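Local atomic coordinates of OsmC-like protein (Jannaschia sp., PDB entry 3CJE), a protein that probably helps its bacterium resist hydroperoxides by reducing them, as relatives of the OsmC family do. Residues K26-A34 with R42-G50; A13-G21 with P61-T71. One frame throughout, in Å; residues are numbered along the deposited sequence.

In the fold
Contact 1 joins the two strands of the hairpin 28-37/41-47, and contact 2 lays the start of helix 62-81 against strand 13-24, the next strand of the same antiparallel sheet. Their centres are about 12 Å apart, and along the chain the hairpin is nested inside the loop that contact 2 closes. Probable hydrogen bonds of 2.9 Å, from A34 N to T18 O and from D32 N to N20 O, stitch the two together, while F43 and L31 of the hairpin pack on P61 and A68 of the helix segment. Both contacts touch the second subunit, and a phosphate ion, probably from crystallisation, sits at the hairpin's open end, opposite its turn, beside K26, M27 and D48.

Contact 1. Residues K26-A34 with R42-G50. With PO4 (phosphate ion), chain B.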
ATOM      1  N   LYS A  26     -20.734  -9.404   2.231  1.00 18.73           N
ATOM      2  CA  LYS A  26     -21.262  -8.215   1.569  1.00 18.75           C
ATOM      3  C   LYS A  26     -20.184  -7.318   1.021  1.00 16.35           C
ATOM      4  O   LYS A  26     -20.319  -6.804  -0.114  1.00 21.69           O
ATOM      5  CB  LYS A  26     -22.099  -7.421   2.564  1.00 18.83           C
ATOM      6  CG  LYS A  26     -23.366  -8.168   2.977  1.00 21.95           C
ATOM      7  CD  LYS A  26     -24.090  -7.405   4.035  1.00 23.10           C
ATOM      8  CE  LYS A  26     -25.439  -8.098   4.329  1.00 27.39           C
ATOM      9  NZ  LYS A  26     -26.222  -7.417   5.439  1.00 31.40           N
HETATM   10  N   MSE A  27     -19.132  -7.089   1.806  1.00 16.84           N
HETATM   11  CA  MSE A  27     -18.007  -6.249   1.358  1.00 20.33           C
HETATM   12  C   MSE A  27     -16.632  -6.819   1.732  1.00 17.62           C
HETATM   13  O   MSE A  27     -15.616  -6.145   1.546  1.00 20.40           O
HETATM   14  CB  MSE A  27     -18.138  -4.794   1.875  1.00 21.19           C
HETATM   15  CG  MSE A  27     -19.233  -3.931   1.190  1.00 24.23           C
HETATM   16 SE   MSE A  27     -19.104  -3.769  -0.731  0.75 30.81          SE
HETATM   17  CE  MSE A  27     -17.996  -2.178  -0.846  1.00 33.30           C
ATOM     18  N   ARG A  28     -16.593  -8.043   2.255  1.00 16.45           N
ATOM     19  CA  ARG A  28     -15.350  -8.625   2.720  1.00 18.06           C
ATOM     20  C   ARG A  28     -14.596  -9.237   1.559  1.00 15.54           C
ATOM     21  O   ARG A  28     -15.146  -9.995   0.756  1.00 16.46           O
ATOM     22  CB  ARG A  28     -15.626  -9.694   3.777  1.00 18.60           C
ATOM     23  CG  ARG A  28     -14.362 -10.381   4.275  1.00 19.38           C
ATOM     24  CD  ARG A  28     -14.669 -11.266   5.464  1.00 23.32           C
ATOM     25  NE  ARG A  28     -13.540 -12.141   5.776  1.00 24.05           N
ATOM     26  CZ  ARG A  28     -12.631 -11.914   6.723  1.00 26.78           C
ATOM     27  NH1 ARG A  28     -12.699 -10.857   7.484  1.00 32.28           N
ATOM     28  NH2 ARG A  28     -11.647 -12.789   6.914  1.00 34.31           N
ATOM     29  N   ASN A  29     -13.289  -8.976   1.522  1.00 16.02           N
ATOM     30  CA  ASN A  29     -12.430  -9.535   0.508  1.00 16.26           C
ATOM     31  C   ASN A  29     -11.378 -10.394   1.176  1.00 15.57           C
ATOM     32  O   ASN A  29     -10.670  -9.908   2.058  1.00 17.68           O
ATOM     33  CB  ASN A  29     -11.773  -8.415  -0.282  1.00 16.10           C
ATOM     34  CG  ASN A  29     -12.772  -7.587  -1.025  1.00 21.04           C
ATOM     35  OD1 ASN A  29     -13.685  -8.126  -1.650  1.00 19.10           O
ATOM     36  ND2 ASN A  29     -12.634  -6.273  -0.909  1.00 23.43           N
ATOM     37  N   GLU A  30     -11.264 -11.651   0.760  0.50 14.62           N
ATOM     38  CA  GLU A  30     -10.277 -12.545   1.339  0.50 15.56           C
ATOM     39  C   GLU A  30      -9.083 -12.642   0.398  0.50 15.24           C
ATOM     40  O   GLU A  30      -9.227 -13.102  -0.735  0.50 16.88           O
ATOM     41  CB  GLU A  30     -10.921 -13.899   1.608  0.50 15.80           C
ATOM     42  CG  GLU A  30     -11.915 -13.807   2.762  0.50 14.98           C
ATOM     43  CD  GLU A  30     -12.617 -15.126   3.113  0.50 21.99           C
ATOM     44  OE1 GLU A  30     -12.535 -16.094   2.330  0.50 22.66           O
ATOM     45  OE2 GLU A  30     -13.273 -15.175   4.190  0.50 32.12           O
ATOM     46  N   LEU A  31      -7.930 -12.173   0.894  1.00 15.75           N
ATOM     47  CA  LEU A  31      -6.770 -11.865   0.112  1.00 15.99           C
ATOM     48  C   LEU A  31      -5.663 -12.870   0.416  1.00 19.14           C
ATOM     49  O   LEU A  31      -5.064 -12.801   1.466  1.00 21.29           O
ATOM     50  CB  LEU A  31      -6.312 -10.444   0.441  1.00 17.52           C
ATOM     51  CG  LEU A  31      -7.409  -9.390   0.234  1.00 22.47           C
ATOM     52  CD1 LEU A  31      -7.161  -8.089   0.938  1.00 20.96           C
ATOM     53  CD2 LEU A  31      -7.685  -9.240  -1.288  1.00 21.66           C
ATOM     54  N   ASP A  32      -5.409 -13.768  -0.529  1.00 17.47           N
ATOM     55  CA  ASP A  32      -4.365 -14.770  -0.434  1.00 16.77           C
ATOM     56  C   ASP A  32      -3.098 -14.187  -1.057  1.00 16.61           C
ATOM     57  O   ASP A  32      -2.930 -14.178  -2.271  1.00 16.41           O
ATOM     58  CB  ASP A  32      -4.793 -16.026  -1.193  1.00 17.88           C
ATOM     59  CG  ASP A  32      -3.729 -17.118  -1.229  1.00 32.26           C
ATOM     60  OD1 ASP A  32      -2.672 -17.065  -0.493  1.00 32.66           O
ATOM     61  OD2 ASP A  32      -3.973 -18.051  -2.060  1.00 40.70           O
ATOM     62  N   VAL A  33      -2.215 -13.668  -0.207  1.00 16.11           N
ATOM     63  CA  VAL A  33      -0.977 -13.023  -0.650  1.00 15.15           C
ATOM     64  C   VAL A  33       0.170 -13.993  -0.615  1.00 16.29           C
ATOM     65  O   VAL A  33       0.268 -14.849   0.294  1.00 16.28           O
ATOM     66  CB  VAL A  33      -0.632 -11.789   0.247  1.00 16.65           C
ATOM     67  CG1 VAL A  33       0.683 -11.130  -0.171  1.00 18.58           C
ATOM     68  CG2 VAL A  33      -1.779 -10.781   0.243  1.00 17.63           C
ATOM     69  N   ALA A  34       1.004 -13.953  -1.646  1.00 15.32           N
ATOM     70  CA  ALA A  34       2.233 -14.720  -1.628  1.00 15.08           C
ATOM     71  C   ALA A  34       3.433 -13.861  -1.996  1.00 16.95           C
ATOM     72  O   ALA A  34       3.361 -13.083  -2.955  1.00 16.56           O
ATOM     73  CB  ALA A  34       2.161 -15.868  -2.631  1.00 16.60           C
ATOM     74  N   ARG A  42       3.364 -17.459   2.150  1.00 17.61           N
ATOM     75  CA  ARG A  42       1.966 -17.116   1.972  1.00 19.02           C
ATOM     76  C   ARG A  42       1.386 -16.490   3.220  1.00 17.63           C
ATOM     77  O   ARG A  42       1.741 -16.867   4.332  1.00 17.32           O
ATOM     78  CB  ARG A  42       1.135 -18.353   1.606  1.00 21.70           C
ATOM     79  CG  ARG A  42       1.469 -18.923   0.221  1.00 32.64           C
ATOM     80  CD  ARG A  42       0.272 -19.591  -0.498  1.00 37.39           C
ATOM     81  NE  ARG A  42       0.521 -19.710  -1.948  1.00 49.44           N
ATOM     82  CZ  ARG A  42      -0.084 -19.013  -2.921  1.00 55.88           C
ATOM     83  NH1 ARG A  42      -1.028 -18.105  -2.671  1.00 46.92           N
ATOM     84  NH2 ARG A  42       0.263 -19.239  -4.188  1.00 60.39           N
ATOM     85  N   PHE A  43       0.480 -15.542   3.028  1.00 16.74           N
ATOM     86  CA  PHE A  43      -0.191 -14.825   4.101  1.00 19.05           C
ATOM     87  C   PHE A  43      -1.680 -14.706   3.768  1.00 20.87           C
ATOM     88  O   PHE A  43      -2.024 -14.328   2.661  1.00 23.08           O
ATOM     89  CB  PHE A  43       0.405 -13.430   4.211  1.00 17.72           C
ATOM     90  CG  PHE A  43       1.910 -13.418   4.181  1.00 20.92           C
ATOM     91  CD1 PHE A  43       2.616 -13.623   5.351  1.00 25.96           C
ATOM     92  CD2 PHE A  43       2.611 -13.233   2.989  1.00 23.91           C
ATOM     93  CE1 PHE A  43       3.999 -13.646   5.340  1.00 20.17           C
ATOM     94  CE2 PHE A  43       3.969 -13.252   2.977  1.00 25.28           C
ATOM     95  CZ  PHE A  43       4.661 -13.454   4.169  1.00 21.06           C
ATOM     96  N   ALA A  44      -2.555 -15.019   4.715  1.00 19.56           N
ATOM     97  CA  ALA A  44      -3.996 -14.897   4.511  1.00 20.60           C
ATOM     98  C   ALA A  44      -4.410 -13.579   5.137  1.00 23.58           C
ATOM     99  O   ALA A  44      -4.329 -13.407   6.353  1.00 24.32           O
ATOM    100  CB  ALA A  44      -4.763 -16.089   5.114  1.00 22.54           C
ATOM    101  N   LEU A  45      -4.848 -12.647   4.308  0.50 17.23           N
ATOM    102  CA  LEU A  45      -5.278 -11.345   4.787  0.50 16.90           C
ATOM    103  C   LEU A  45      -6.699 -11.063   4.307  0.50 17.71           C
ATOM    104  O   LEU A  45      -7.296 -11.866   3.573  0.50 17.13           O
ATOM    105  CB  LEU A  45      -4.298 -10.267   4.325  0.50 17.83           C
ATOM    106  CG  LEU A  45      -2.828 -10.507   4.671  0.50 13.50           C
ATOM    107  CD1 LEU A  45      -1.938  -9.364   4.032  0.50 13.29           C
ATOM    108  CD2 LEU A  45      -2.639 -10.626   6.161  0.50 18.87           C
ATOM    109  N   ALA A  46      -7.241  -9.934   4.742  1.00 18.10           N
ATOM    110  CA  ALA A  46      -8.613  -9.606   4.401  1.00 17.34           C
ATOM    111  C   ALA A  46      -8.832  -8.121   4.576  1.00 18.43           C
ATOM    112  O   ALA A  46      -8.126  -7.462   5.336  1.00 20.32           O
ATOM    113  CB  ALA A  46      -9.584 -10.415   5.242  1.00 18.39           C
ATOM    114  N   THR A  47      -9.797  -7.612   3.849  1.00 15.91           N
ATOM    115  CA  THR A  47     -10.309  -6.243   4.070  1.00 17.60           C
ATOM    116  C   THR A  47     -11.827  -6.310   4.172  1.00 18.97           C
ATOM    117  O   THR A  47     -12.461  -7.274   3.720  1.00 17.37           O
ATOM    118  CB  THR A  47      -9.917  -5.254   2.947  1.00 20.49           C
ATOM    119  OG1 THR A  47     -10.495  -5.671   1.681  1.00 18.49           O
ATOM    120  CG2 THR A  47      -8.396  -5.137   2.779  1.00 18.05           C
ATOM    121  N   ASP A  48     -12.417  -5.275   4.755  1.00 18.87           N
ATOM    122  CA  ASP A  48     -13.872  -5.199   4.865  1.00 19.87           C
ATOM    123  C   ASP A  48     -14.260  -3.741   5.042  1.00 24.48           C
ATOM    124  O   ASP A  48     -13.405  -2.910   5.341  1.00 21.92           O
ATOM    125  CB  ASP A  48     -14.346  -6.039   6.034  1.00 20.34           C
ATOM    126  CG  ASP A  48     -15.780  -6.579   5.859  1.00 22.35           C
ATOM    127  OD1 ASP A  48     -16.538  -6.099   4.977  1.00 21.26           O
ATOM    128  OD2 ASP A  48     -16.068  -7.508   6.627  1.00 27.54           O
ATOM    129  N   GLU A  49     -15.543  -3.485   4.828  1.00 31.36           N
ATOM    130  CA  GLU A  49     -16.202  -2.199   5.053  1.00 40.95           C
ATOM    131  C   GLU A  49     -17.564  -2.446   5.727  1.00 44.14           C
ATOM    132  O   GLU A  49     -18.283  -3.397   5.370  1.00 42.43           O
ATOM    133  CB  GLU A  49     -16.443  -1.511   3.714  1.00 42.40           C
ATOM    134  CG  GLU A  49     -15.968  -0.063   3.685  1.00 55.91           C
ATOM    135  CD  GLU A  49     -15.269   0.264   2.395  1.00 61.17           C
ATOM    136  OE1 GLU A  49     -15.998   0.434   1.396  1.00 66.49           O
ATOM    137  OE2 GLU A  49     -14.003   0.321   2.377  1.00 60.54           O
ATOM    138  N   GLY A  50     -17.907  -1.551   6.658  1.00 49.58           N
ATOM    139  CA  GLY A  50     -19.078  -1.676   7.574  1.00 53.14           C
ATOM    140  C   GLY A  50     -18.648  -1.305   9.009  1.00 57.42           C
ATOM    141  O   GLY A  50     -17.457  -1.031   9.272  1.00 59.30           O
TER
HETATM  142  P   PO4 B 167     -19.290  -8.432   5.614  1.00 45.53           P
HETATM  143  O1  PO4 B 167     -20.132  -9.557   5.045  1.00 44.26           O
HETATM  144  O2  PO4 B 167     -20.168  -7.519   6.448  1.00 56.14           O
HETATM  145  O3  PO4 B 167     -18.790  -7.538   4.498  1.00 38.30           O
HETATM  146  O4  PO4 B 167     -18.193  -9.069   6.470  1.00 46.41           O
HETATM  147  O   HOH W   1     -13.169  -4.557   1.675  1.00 23.47           O
HETATM  148  O   HOH W   2     -14.392  -8.858   8.151  1.00 34.66           O
HETATM  149  O   HOH W   3      -1.199 -15.101  -4.361  1.00 20.35           O
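D32 and R42 meet on the face of a regular antiparallel hairpin that is turned away from helix 62-81, where R42 NH1 donates a weak hydrogen bond to D32 OD1 at 2.9 Å, within a salt bridge. The carboxylate and guanidinium planes are turned 50° apart, and the methyl of A34 lies over the centre of the guanidinium face, small enough to let the arginine fold across it. Farther along, R28, extended with CG anti to its backbone N (chi1 178°), carries its guanidinium over A46, whose CB lies 3.6 Å from NH2; A59 of the second subunit packs on both. R28 NE donates a long, weak hydrogen bond to E30 OE2 within a salt bridge.

Beneath these pairs run six backbone hydrogen bonds, two each for N29-T47, L31-L45 and V33-F43. Their side chains point to the helix side: L31 CD1 touches T47 CG2 at 3.7 Å, and V33 CG2 meets L45 CD1 at 4.0 Å. Valine, leucine and phenylalanine suit this largely apolar face; F43 and L45, on the outer strand, are less deeply buried than L31 and V33. N29 and T47 are its polar members: R79 of the helix donates to N29 OD1, and a water joins M27 O to T47 OG1.

Past the strands, D48 OD1 accepts from E49 N, and a second water links OD2 to R28 NH1. K26 N donates to phosphate O1 at 2.9 Å and M27 N to O3 at 2.8 Å. D48 OD1 lies 2.7 Å from phosphate O3, and OD2 2.6 Å from O4. Oxygens this close suggest a shared proton, so an ion probably left from crystallisation is held by two backbone amides beside a carboxylate that would otherwise repel it.

Contact 2. Residues A13-G21 with P61-T71; sequences AEVVFTCNG and PPLALFIAGLT
F17 is the main bump of strand 13-21, its ring lodged against the N-terminal part of helix 62-81, among P61 at its N-cap position, L63, A64 and I67. CB of L63 sits over one face of the ring in a CH-pi contact, 4.0 Å from the centroid, and P61 CG meets the ring edge near CZ. A64 is small enough for CE2 to come close to the helix backbone, 3.8 Å from A64 N. Beyond the ring, the tip of L63 continues to V15, with CD1 3.9 Å from V15 CG1.

The helix answers with a bump of its own. I67, with CG1 anti to the backbone N (chi1 -162°), pushes CD1 toward the strand, between F17 and C19, until it rests 3.4 Å from F17 O. One turn on, the slim C19 lets T71 approach, its OG1 3.5 Å from C19 CB; that hydroxyl donates back to I67 O, which quiets a polar group in a buried place. G21, without a side chain, gives T71 CG2 space to fit.

The helix thus packs on one face of the antiparallel sheet in the chain's core, crossing at -41°, with strand 28-37 flanking through M35 and V33, strand 93-105 beside T71, and helix 143-148 against F66 and L70.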
ATOM      1  N   ALA A  13      17.623  -8.194 -10.005  1.00 27.34           N
ATOM      2  CA  ALA A  13      17.214  -8.871  -8.780  1.00 17.90           C
ATOM      3  C   ALA A  13      15.834  -8.370  -8.455  1.00 16.45           C
ATOM      4  O   ALA A  13      15.643  -7.159  -8.314  1.00 17.08           O
ATOM      5  CB  ALA A  13      18.137  -8.564  -7.677  1.00 17.56           C
ATOM      6  N   GLU A  14      14.898  -9.302  -8.333  1.00 15.20           N
ATOM      7  CA  GLU A  14      13.485  -8.985  -8.188  1.00 15.61           C
ATOM      8  C   GLU A  14      12.901  -9.387  -6.846  1.00 16.74           C
ATOM      9  O   GLU A  14      13.266 -10.417  -6.251  1.00 15.64           O
ATOM     10  CB  GLU A  14      12.676  -9.694  -9.274  1.00 15.92           C
ATOM     11  CG  GLU A  14      12.933  -9.176 -10.664  1.00 20.47           C
ATOM     12  CD  GLU A  14      12.048  -9.830 -11.728  1.00 20.99           C
ATOM     13  OE1 GLU A  14      11.428 -10.900 -11.458  1.00 27.86           O
ATOM     14  OE2 GLU A  14      11.991  -9.223 -12.808  1.00 30.85           O
ATOM     15  N   VAL A  15      11.905  -8.610  -6.435  1.00 14.35           N
ATOM     16  CA  VAL A  15      10.993  -8.968  -5.375  1.00 14.68           C
ATOM     17  C   VAL A  15       9.624  -9.051  -6.051  1.00 15.12           C
ATOM     18  O   VAL A  15       9.243  -8.132  -6.777  1.00 15.13           O
ATOM     19  CB  VAL A  15      10.998  -7.952  -4.182  1.00 15.05           C
ATOM     20  CG1 VAL A  15       9.827  -8.290  -3.201  1.00 15.43           C
ATOM     21  CG2 VAL A  15      12.370  -7.933  -3.472  1.00 15.46           C
ATOM     22  N   VAL A  16       8.910 -10.167  -5.871  1.00 13.19           N
ATOM     23  CA  VAL A  16       7.649 -10.435  -6.591  1.00 14.74           C
ATOM     24  C   VAL A  16       6.636 -10.869  -5.559  1.00 14.46           C
ATOM     25  O   VAL A  16       6.872 -11.800  -4.816  1.00 15.02           O
ATOM     26  CB  VAL A  16       7.772 -11.538  -7.680  1.00 14.95           C
ATOM     27  CG1 VAL A  16       6.439 -11.785  -8.345  1.00 16.47           C
ATOM     28  CG2 VAL A  16       8.863 -11.156  -8.710  1.00 15.83           C
ATOM     29  N   PHE A  17       5.506 -10.164  -5.522  1.00 13.27           N
ATOM     30  CA  PHE A  17       4.354 -10.568  -4.735  1.00 14.82           C
ATOM     31  C   PHE A  17       3.154 -10.759  -5.644  1.00 15.58           C
ATOM     32  O   PHE A  17       2.984 -10.062  -6.650  1.00 15.83           O
ATOM     33  CB  PHE A  17       3.991  -9.511  -3.683  1.00 14.48           C
ATOM     34  CG  PHE A  17       4.797  -9.593  -2.418  1.00 15.12           C
ATOM     35  CD1 PHE A  17       6.108  -9.185  -2.385  1.00 14.09           C
ATOM     36  CD2 PHE A  17       4.246 -10.107  -1.244  1.00 15.43           C
ATOM     37  CE1 PHE A  17       6.854  -9.261  -1.184  1.00 15.79           C
ATOM     38  CE2 PHE A  17       5.015 -10.156  -0.043  1.00 17.22           C
ATOM     39  CZ  PHE A  17       6.284  -9.743  -0.035  1.00 17.76           C
ATOM     40  N   THR A  18       2.322 -11.708  -5.248  1.00 13.93           N
ATOM     41  CA  THR A  18       1.019 -11.878  -5.849  1.00 15.66           C
ATOM     42  C   THR A  18      -0.088 -11.841  -4.799  1.00 15.68           C
ATOM     43  O   THR A  18       0.148 -12.073  -3.616  1.00 15.03           O
ATOM     44  CB  THR A  18       0.925 -13.194  -6.604  1.00 16.73           C
ATOM     45  OG1 THR A  18       1.095 -14.326  -5.718  1.00 17.85           O
ATOM     46  CG2 THR A  18       1.988 -13.247  -7.730  1.00 17.05           C
ATOM     47  N   CYS A  19      -1.302 -11.600  -5.265  1.00 15.69           N
ATOM     48  CA  CYS A  19      -2.472 -11.631  -4.389  1.00 13.30           C
ATOM     49  C   CYS A  19      -3.628 -12.132  -5.197  1.00 17.22           C
ATOM     50  O   CYS A  19      -3.887 -11.613  -6.282  1.00 18.46           O
ATOM     51  CB  CYS A  19      -2.766 -10.254  -3.875  1.00 16.97           C
ATOM     52  SG  CYS A  19      -4.149 -10.197  -2.691  1.00 18.55           S
ATOM     53  N   ASN A  20      -4.281 -13.162  -4.686  1.00 16.92           N
ATOM     54  CA  ASN A  20      -5.522 -13.634  -5.251  1.00 15.44           C
ATOM     55  C   ASN A  20      -6.626 -13.290  -4.281  1.00 14.81           C
ATOM     56  O   ASN A  20      -6.661 -13.785  -3.161  1.00 16.77           O
ATOM     57  CB  ASN A  20      -5.570 -15.108  -5.522  1.00 17.62           C
ATOM     58  CG  ASN A  20      -6.874 -15.462  -6.265  1.00 28.28           C
ATOM     59  OD1 ASN A  20      -7.124 -14.924  -7.349  1.00 25.02           O
ATOM     60  ND2 ASN A  20      -7.748 -16.212  -5.628  1.00 29.91           N
ATOM     61  N   GLY A  21      -7.510 -12.406  -4.712  1.00 14.84           N
ATOM     62  CA  GLY A  21      -8.595 -11.935  -3.874  1.00 13.72           C
ATOM     63  C   GLY A  21      -9.916 -12.534  -4.283  1.00 16.15           C
ATOM     64  O   GLY A  21     -10.225 -12.614  -5.487  1.00 16.72           O
ATOM     65  N   PRO A  61       4.969  -9.235   6.159  1.00 18.03           N
ATOM     66  CA  PRO A  61       5.852  -8.145   5.798  1.00 17.31           C
ATOM     67  C   PRO A  61       5.101  -6.975   5.183  1.00 15.60           C
ATOM     68  O   PRO A  61       3.975  -7.114   4.691  1.00 15.23           O
ATOM     69  CB  PRO A  61       6.800  -8.753   4.747  1.00 17.94           C
ATOM     70  CG  PRO A  61       5.997  -9.845   4.136  1.00 18.83           C
ATOM     71  CD  PRO A  61       5.065 -10.360   5.208  1.00 19.25           C
ATOM     72  N   PRO A  62       5.730  -5.795   5.234  1.00 15.04           N
ATOM     73  CA  PRO A  62       5.054  -4.605   4.719  1.00 16.78           C
ATOM     74  C   PRO A  62       4.531  -4.717   3.284  1.00 15.14           C
ATOM     75  O   PRO A  62       3.440  -4.229   2.970  1.00 15.29           O
ATOM     76  CB  PRO A  62       6.151  -3.532   4.808  1.00 19.20           C
ATOM     77  CG  PRO A  62       7.005  -3.949   5.931  1.00 19.47           C
ATOM     78  CD  PRO A  62       7.040  -5.465   5.839  1.00 16.44           C
ATOM     79  N   LEU A  63       5.270  -5.359   2.374  1.00 15.01           N
ATOM     80  CA  LEU A  63       4.804  -5.402   0.977  1.00 14.81           C
ATOM     81  C   LEU A  63       3.547  -6.288   0.866  1.00 15.09           C
ATOM     82  O   LEU A  63       2.763  -6.135  -0.100  1.00 14.54           O
ATOM     83  CB  LEU A  63       5.902  -5.878   0.023  1.00 16.43           C
ATOM     84  CG  LEU A  63       7.037  -4.861  -0.210  1.00 21.34           C
ATOM     85  CD1 LEU A  63       8.008  -5.401  -1.285  1.00 21.11           C
ATOM     86  CD2 LEU A  63       6.514  -3.520  -0.557  1.00 26.35           C
ATOM     87  N   ALA A  64       3.386  -7.247   1.788  1.00 14.82           N
ATOM     88  CA  ALA A  64       2.146  -8.073   1.798  1.00 14.34           C
ATOM     89  C   ALA A  64       0.946  -7.195   2.119  1.00 14.17           C
ATOM     90  O   ALA A  64      -0.112  -7.323   1.510  1.00 14.67           O
ATOM     91  CB  ALA A  64       2.221  -9.264   2.827  1.00 13.41           C
ATOM     92  N   LEU A  65       1.096  -6.320   3.119  1.00 14.69           N
ATOM     93  CA  LEU A  65       0.001  -5.383   3.431  1.00 14.26           C
ATOM     94  C   LEU A  65      -0.273  -4.478   2.226  1.00 14.11           C
ATOM     95  O   LEU A  65      -1.432  -4.201   1.913  1.00 15.90           O
ATOM     96  CB  LEU A  65       0.310  -4.590   4.696  1.00 15.01           C
ATOM     97  CG  LEU A  65       0.405  -5.341   6.018  1.00 19.49           C
ATOM     98  CD1 LEU A  65       0.556  -4.293   7.169  1.00 17.37           C
ATOM     99  CD2 LEU A  65      -0.778  -6.191   6.272  1.00 22.74           C
ATOM    100  N   PHE A  66       0.776  -3.967   1.556  1.00 14.38           N
ATOM    101  CA  PHE A  66       0.591  -3.111   0.379  1.00 14.71           C
ATOM    102  C   PHE A  66      -0.224  -3.811  -0.719  1.00 15.26           C
ATOM    103  O   PHE A  66      -1.197  -3.271  -1.227  1.00 14.92           O
ATOM    104  CB  PHE A  66       1.946  -2.694  -0.199  1.00 15.95           C
ATOM    105  CG  PHE A  66       1.828  -2.019  -1.516  1.00 14.12           C
ATOM    106  CD1 PHE A  66       1.322  -0.733  -1.621  1.00 14.69           C
ATOM    107  CD2 PHE A  66       2.128  -2.710  -2.698  1.00 15.68           C
ATOM    108  CE1 PHE A  66       1.194  -0.127  -2.883  1.00 19.39           C
ATOM    109  CE2 PHE A  66       1.995  -2.083  -3.957  1.00 17.49           C
ATOM    110  CZ  PHE A  66       1.513  -0.808  -4.026  1.00 18.82           C
ATOM    111  N   ILE A  67       0.200  -5.010  -1.131  1.00 14.84           N
ATOM    112  CA  ILE A  67      -0.469  -5.678  -2.258  1.00 14.15           C
ATOM    113  C   ILE A  67      -1.905  -6.085  -1.897  1.00 13.96           C
ATOM    114  O   ILE A  67      -2.799  -6.007  -2.728  1.00 15.59           O
ATOM    115  CB  ILE A  67       0.345  -6.838  -2.859  1.00 15.38           C
ATOM    116  CG1 ILE A  67      -0.175  -7.185  -4.269  1.00 15.80           C
ATOM    117  CG2 ILE A  67       0.423  -8.038  -1.935  1.00 15.25           C
ATOM    118  CD1 ILE A  67       0.684  -8.167  -5.054  1.00 14.52           C
ATOM    119  N   ALA A  68      -2.121  -6.488  -0.636  1.00 14.32           N
ATOM    120  CA  ALA A  68      -3.474  -6.778  -0.135  1.00 14.75           C
ATOM    121  C   ALA A  68      -4.339  -5.508  -0.192  1.00 16.31           C
ATOM    122  O   ALA A  68      -5.483  -5.556  -0.615  1.00 16.45           O
ATOM    123  CB  ALA A  68      -3.449  -7.348   1.272  1.00 16.15           C
ATOM    124  N   GLY A  69      -3.786  -4.383   0.226  1.00 15.99           N
ATOM    125  CA  GLY A  69      -4.477  -3.101   0.156  1.00 16.28           C
ATOM    126  C   GLY A  69      -4.881  -2.738  -1.244  1.00 14.69           C
ATOM    127  O   GLY A  69      -6.000  -2.336  -1.513  1.00 15.67           O
ATOM    128  N   LEU A  70      -3.947  -2.879  -2.181  1.00 15.80           N
ATOM    129  CA  LEU A  70      -4.221  -2.533  -3.586  1.00 15.05           C
ATOM    130  C   LEU A  70      -5.312  -3.427  -4.130  1.00 15.72           C
ATOM    131  O   LEU A  70      -6.260  -2.943  -4.710  1.00 14.61           O
ATOM    132  CB  LEU A  70      -2.948  -2.705  -4.387  1.00 15.73           C
ATOM    133  CG  LEU A  70      -3.127  -2.458  -5.884  1.00 16.36           C
ATOM    134  CD1 LEU A  70      -3.767  -1.070  -6.253  1.00 17.42           C
ATOM    135  CD2 LEU A  70      -1.794  -2.701  -6.597  1.00 18.86           C
ATOM    136  N   THR A  71      -5.191  -4.741  -3.903  1.00 15.98           N
ATOM    137  CA  THR A  71      -6.167  -5.713  -4.429  1.00 15.21           C
ATOM    138  C   THR A  71      -7.544  -5.448  -3.805  1.00 14.18           C
ATOM    139  O   THR A  71      -8.572  -5.421  -4.505  1.00 16.11           O
ATOM    140  CB  THR A  71      -5.688  -7.147  -4.187  1.00 16.38           C
ATOM    141  OG1 THR A  71      -4.340  -7.271  -4.702  1.00 17.34           O
ATOM    142  CG2 THR A  71      -6.603  -8.163  -4.860  1.00 19.08           C
TER